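PDB 3LKL: antisigma-factor antagonist STAS from Rhodobacter sphaeroides, which probably transports sulfate or a related anion across the membrane, this chain being its C-terminal STAS domain, which is likely to be regulatory. Local coordinates for residues G23-G28 against S51-W56; D38-L43 against V68-R73. One frame throughout, in Å; residues are numbered along the deposited sequence.

Interaction 1 (G23-G28 against S51-W56)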
# COMPACT_ATOMS: atom_id res chain seq x y z
N GLY A 23 2.46 -1.57 -2.87
CA GLY A 23 1.12 -1.98 -3.30
C GLY A 23 0.42 -2.80 -2.26
O GLY A 23 0.58 -2.54 -1.07
N GLN A 24 -0.28 -3.84 -2.70
CA GLN A 24 -1.30 -4.45 -1.82
C GLN A 24 -0.96 -5.88 -1.38
O GLN A 24 -0.86 -6.76 -2.21
CB GLN A 24 -2.64 -4.48 -2.56
CG GLN A 24 -3.06 -3.20 -3.30
CD GLN A 24 -2.93 -1.93 -2.50
OE1 GLN A 24 -3.12 -1.90 -1.30
NE2 GLN A 24 -2.56 -0.87 -3.18
N LEU A 25 -0.75 -6.07 -0.09
CA LEU A 25 -0.41 -7.36 0.45
C LEU A 25 -1.63 -7.95 1.13
O LEU A 25 -2.11 -7.43 2.15
CB LEU A 25 0.68 -7.25 1.49
CG LEU A 25 2.03 -6.69 1.03
CD1 LEU A 25 3.04 -6.43 2.22
CD2 LEU A 25 2.61 -7.63 0.03
N PHE A 26 -2.07 -9.06 0.59
CA PHE A 26 -3.28 -9.77 1.11
C PHE A 26 -3.12 -11.22 0.71
O PHE A 26 -2.21 -11.52 -0.02
CB PHE A 26 -4.52 -9.16 0.47
CG PHE A 26 -4.69 -9.50 -0.99
CD1 PHE A 26 -5.67 -10.39 -1.39
CD2 PHE A 26 -3.90 -8.91 -1.97
CE1 PHE A 26 -5.88 -10.68 -2.71
CE2 PHE A 26 -4.11 -9.23 -3.32
CZ PHE A 26 -5.10 -10.11 -3.68
N TYR A 27 -4.02 -12.11 1.13
CA TYR A 27 -3.76 -13.53 0.96
C TYR A 27 -3.38 -13.86 -0.46
O TYR A 27 -2.55 -14.74 -0.72
CB TYR A 27 -4.98 -14.38 1.42
CG TYR A 27 -6.16 -14.28 0.50
CD1 TYR A 27 -6.32 -15.20 -0.55
CD2 TYR A 27 -7.12 -13.25 0.65
CE1 TYR A 27 -7.39 -15.10 -1.43
CE2 TYR A 27 -8.19 -13.14 -0.21
CZ TYR A 27 -8.32 -14.09 -1.23
OH TYR A 27 -9.38 -14.01 -2.10
N GLY A 28 -3.98 -13.17 -1.40
CA GLY A 28 -3.81 -13.47 -2.79
C GLY A 28 -2.49 -12.99 -3.38
O GLY A 28 -2.26 -13.19 -4.54
N SER A 51 6.88 0.51 3.55
CA SER A 51 6.31 1.86 3.65
C SER A 51 5.35 2.23 2.53
O SER A 51 4.35 2.91 2.80
CB SER A 51 7.37 2.95 3.87
OG SER A 51 8.34 2.99 2.82
N ARG A 52 5.54 1.66 1.32
CA ARG A 52 4.69 1.94 0.19
C ARG A 52 3.62 0.89 -0.03
O ARG A 52 3.13 0.74 -1.14
CB ARG A 52 5.54 2.01 -1.09
CG ARG A 52 6.48 3.19 -1.16
CD ARG A 52 7.75 2.91 -2.00
NE ARG A 52 8.78 3.91 -1.68
CZ ARG A 52 9.79 3.73 -0.81
NH1 ARG A 52 9.94 2.59 -0.16
NH2 ARG A 52 10.65 4.70 -0.58
N ALA A 53 3.30 0.09 0.99
CA ALA A 53 2.38 -1.02 0.78
C ALA A 53 1.31 -0.97 1.88
O ALA A 53 1.45 -0.24 2.85
CB ALA A 53 3.18 -2.39 0.83
N HIS A 54 0.25 -1.73 1.71
CA HIS A 54 -0.78 -1.84 2.72
C HIS A 54 -0.91 -3.31 2.99
O HIS A 54 -0.98 -4.13 2.06
CB HIS A 54 -2.13 -1.41 2.22
CG HIS A 54 -2.20 0.03 1.86
ND1 HIS A 54 -1.96 1.03 2.78
CD2 HIS A 54 -2.43 0.63 0.68
CE1 HIS A 54 -2.04 2.20 2.16
NE2 HIS A 54 -2.35 1.98 0.89
N ILE A 55 -0.91 -3.63 4.27
CA ILE A 55 -1.09 -5.02 4.69
C ILE A 55 -2.60 -5.11 5.05
O ILE A 55 -3.07 -4.38 5.88
CB ILE A 55 -0.18 -5.37 5.87
CG1 ILE A 55 1.32 -5.29 5.40
CG2 ILE A 55 -0.52 -6.70 6.36
CD1 ILE A 55 2.28 -5.51 6.53
N TRP A 56 -3.30 -5.98 4.35
CA TRP A 56 -4.74 -6.04 4.39
C TRP A 56 -5.28 -7.21 5.16
O TRP A 56 -6.49 -7.28 5.35
CB TRP A 56 -5.26 -6.15 2.97
CG TRP A 56 -5.11 -4.90 2.20
CD1 TRP A 56 -4.39 -4.74 1.08
CD2 TRP A 56 -5.72 -3.66 2.49
NE1 TRP A 56 -4.49 -3.44 0.64
CE2 TRP A 56 -5.36 -2.78 1.49
CE3 TRP A 56 -6.60 -3.22 3.52
CZ2 TRP A 56 -5.74 -1.45 1.50
CZ3 TRP A 56 -7.03 -1.95 3.49
CH2 TRP A 56 -6.59 -1.06 2.50

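Interaction 2 (D38-L43 against V68-R73)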
# COMPACT_ATOMS: atom_id res chain seq x y z
N ASP A 38 15.17 -13.80 -1.92
CA ASP A 38 16.19 -14.85 -2.05
C ASP A 38 16.76 -15.14 -0.65
O ASP A 38 17.72 -14.52 -0.15
CB ASP A 38 17.23 -14.41 -3.03
CG ASP A 38 18.32 -15.43 -3.25
OD1 ASP A 38 18.21 -16.59 -2.76
OD2 ASP A 38 19.30 -15.00 -3.91
N PHE A 39 16.09 -16.08 -0.03
CA PHE A 39 16.33 -16.40 1.36
C PHE A 39 17.72 -16.90 1.68
O PHE A 39 18.26 -16.57 2.78
CB PHE A 39 15.24 -17.33 1.87
CG PHE A 39 13.94 -16.64 2.10
CD1 PHE A 39 13.89 -15.55 2.96
CD2 PHE A 39 12.79 -17.05 1.49
CE1 PHE A 39 12.75 -14.90 3.19
CE2 PHE A 39 11.60 -16.42 1.72
CZ PHE A 39 11.56 -15.33 2.58
N ARG A 40 18.36 -17.56 0.74
CA ARG A 40 19.64 -18.14 1.08
C ARG A 40 20.79 -17.36 0.48
O ARG A 40 21.89 -17.86 0.43
CB ARG A 40 19.67 -19.59 0.65
CG ARG A 40 18.53 -20.47 1.33
CD ARG A 40 18.21 -21.75 0.51
NE ARG A 40 18.04 -21.33 -0.90
CZ ARG A 40 17.46 -22.02 -1.87
NH1 ARG A 40 16.89 -23.22 -1.66
NH2 ARG A 40 17.43 -21.47 -3.09
N GLU A 41 20.55 -16.15 0.03
CA GLU A 41 21.60 -15.29 -0.38
C GLU A 41 22.37 -14.90 0.84
O GLU A 41 21.81 -14.57 1.83
CB GLU A 41 21.07 -14.06 -1.09
CG GLU A 41 22.10 -12.99 -1.33
CD GLU A 41 21.58 -11.74 -1.95
OE1 GLU A 41 20.40 -11.49 -1.97
OE2 GLU A 41 22.38 -10.97 -2.41
N PRO A 42 23.67 -14.95 0.78
CA PRO A 42 24.44 -14.66 1.96
C PRO A 42 24.44 -13.17 2.20
O PRO A 42 24.86 -12.44 1.36
CB PRO A 42 25.81 -15.17 1.59
CG PRO A 42 25.85 -15.10 0.16
CD PRO A 42 24.52 -15.47 -0.28
N LEU A 43 23.94 -12.75 3.34
CA LEU A 43 23.90 -11.36 3.64
C LEU A 43 24.10 -11.16 5.08
O LEU A 43 23.62 -11.88 5.89
CB LEU A 43 22.56 -10.76 3.24
CG LEU A 43 22.09 -10.74 1.80
CD1 LEU A 43 20.62 -10.46 1.73
CD2 LEU A 43 22.81 -9.77 1.01
N VAL A 68 10.84 -12.56 7.81
CA VAL A 68 11.79 -12.06 8.80
C VAL A 68 12.50 -13.24 9.50
O VAL A 68 13.73 -13.28 9.58
CB VAL A 68 11.09 -11.11 9.79
CG1 VAL A 68 12.02 -10.84 11.06
CG2 VAL A 68 10.61 -9.83 8.99
N LEU A 69 11.75 -14.25 9.92
CA LEU A 69 12.37 -15.35 10.66
C LEU A 69 13.28 -16.19 9.74
O LEU A 69 14.34 -16.66 10.17
CB LEU A 69 11.28 -16.24 11.34
CG LEU A 69 10.58 -15.57 12.55
CD1 LEU A 69 9.08 -16.08 12.73
CD2 LEU A 69 11.42 -15.73 13.81
N LYS A 70 12.88 -16.35 8.49
CA LYS A 70 13.66 -17.13 7.54
C LYS A 70 15.02 -16.38 7.31
O LYS A 70 16.07 -17.03 7.39
CB LYS A 70 12.85 -17.38 6.32
CG LYS A 70 13.43 -18.28 5.21
CD LYS A 70 14.14 -19.62 5.65
CE LYS A 70 14.48 -20.54 4.40
NZ LYS A 70 15.89 -21.17 4.36
N PHE A 71 15.01 -15.05 7.16
CA PHE A 71 16.28 -14.33 6.91
C PHE A 71 17.15 -14.46 8.11
O PHE A 71 18.34 -14.80 7.97
CB PHE A 71 16.14 -12.88 6.60
CG PHE A 71 15.88 -12.60 5.17
CD1 PHE A 71 16.83 -12.93 4.19
CD2 PHE A 71 14.68 -12.12 4.79
CE1 PHE A 71 16.58 -12.67 2.89
CE2 PHE A 71 14.43 -11.87 3.46
CZ PHE A 71 15.39 -12.10 2.52
N ARG A 72 16.59 -14.33 9.29
CA ARG A 72 17.35 -14.46 10.51
C ARG A 72 18.03 -15.78 10.68
O ARG A 72 19.12 -15.84 11.09
CB ARG A 72 16.46 -14.24 11.71
CG ARG A 72 16.16 -12.85 11.93
CD ARG A 72 15.75 -12.67 13.33
NE ARG A 72 15.07 -11.41 13.48
CZ ARG A 72 14.13 -11.15 14.36
NH1 ARG A 72 13.72 -12.07 15.22
NH2 ARG A 72 13.61 -9.96 14.34
N ARG A 73 17.33 -16.83 10.34
CA ARG A 73 17.78 -18.17 10.42
C ARG A 73 18.99 -18.33 9.55
O ARG A 73 19.88 -19.03 9.91
CB ARG A 73 16.69 -19.10 9.95
CG ARG A 73 16.60 -20.38 10.66
CD ARG A 73 15.19 -20.76 11.05
NE ARG A 73 14.31 -20.79 9.91
CZ ARG A 73 13.07 -20.33 9.91
NH1 ARG A 73 12.36 -20.38 8.82
NH2 ARG A 73 12.56 -19.85 11.02

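Interaction 1 (G23-G28 against S51-W56)
Gln24 and Trp56 meet at their polar ends: the indole NE1 of Trp56 donates to Gln24 OE1 at 2.8 Å, with the oxygen 8° out of the ring plane and the N-H directed at an amide lone pair. Gln24 gets there by folding, its CG beside the backbone N and the chain bent again at CB-CG (chi2 -48°), which lays the amide alongside the imidazole of His54, the two planes nearly coplanar at 25°. His54 CD2 lies 3.3 Å from Gln24 OE1, which sits at the ring edge. The NE2 atoms of both groups turn to the second subunit, where Asp65 pairs with each and Gln62 also accepts from that of Gln24. Behind this polar cluster the backbones pair in parallel, with Gly23, Leu25, His54 and Trp56 all giving N-H groups to carbonyls across the gap; Leu25 N reaches His54 O at 2.9 Å. Gly23 has backbone angles at which a CB would be jammed against the preceding carbonyl O. On the face of Leu25, its CD1 packs on Ile55 CG1 at 3.8 Å, and both side chains rest on Ser60 of helix 58-73. Two short parallel strands, each following a corner after a main-sheet strand, thus carry part of the STAS domain's subunit interface in this dimer.

Interaction 2 (D38-L43 against V68-R73)
Asp38 reaches the helix through its backbone, its carbonyl O lying 3.7 Å from CE1 of Phe71, while its N-H is bound by the hydroxyl of Tyr19. It opens a type I beta turn that runs to Glu41 and brings Phe39 against the helix. The Phe39 ring, with CG beside its own backbone N (chi1 -75°), presents an edge to the face of Phe71 in a tilted edge-to-face pair, centroids 4.8 Å apart and planes at 57°. Phe39 CD1 stands over the centre of the Phe71 ring, and Phe39 CE1 lies 3.5 Å from Phe71 CE2. One face of Phe39 is covered by the aliphatic part of Lys70, whose CG makes a CH-pi contact 3.7 Å from the ring centroid. Lys70 then bends at chi2, and its NZ passes 4.1 Å from CG of Arg40 while pairing with Glu74 in a salt bridge. Beneath the aromatic pair Phe71 also touches Tyr19 and Val78 of the sheet. An alanine in place of Phe71 would probably leave the Phe39 edge without its aromatic face and open a gap between turn and sheet. The contact joins the turn before strand 45-50 to the C-terminal end of helix 58-73, a helix that packs on the sheet of the STAS alpha/beta fold.

From the N terminus the chain runs through strands 4-10 and 16-22, turns a corner at Gly23 and enters the first half of interaction 1. Helix 30-35 then leads to the turn of interaction 2, and strand 45-50 returns to residues 51-56, where interaction 1 closes its loop. Helix 58-73 follows directly, and its end at 68-73 closes interaction 2. The segments therefore alternate, so the two loops cross. The centres of the two contacts lie about 21 Å apart on opposite sides of the chain's centre. Interaction 1 ties together the chain just beyond strands 16-22 and 45-50, at the subunit interface; interaction 2 fastens helix 58-73 to the turn leading into strand 45-50, away from the second subunit.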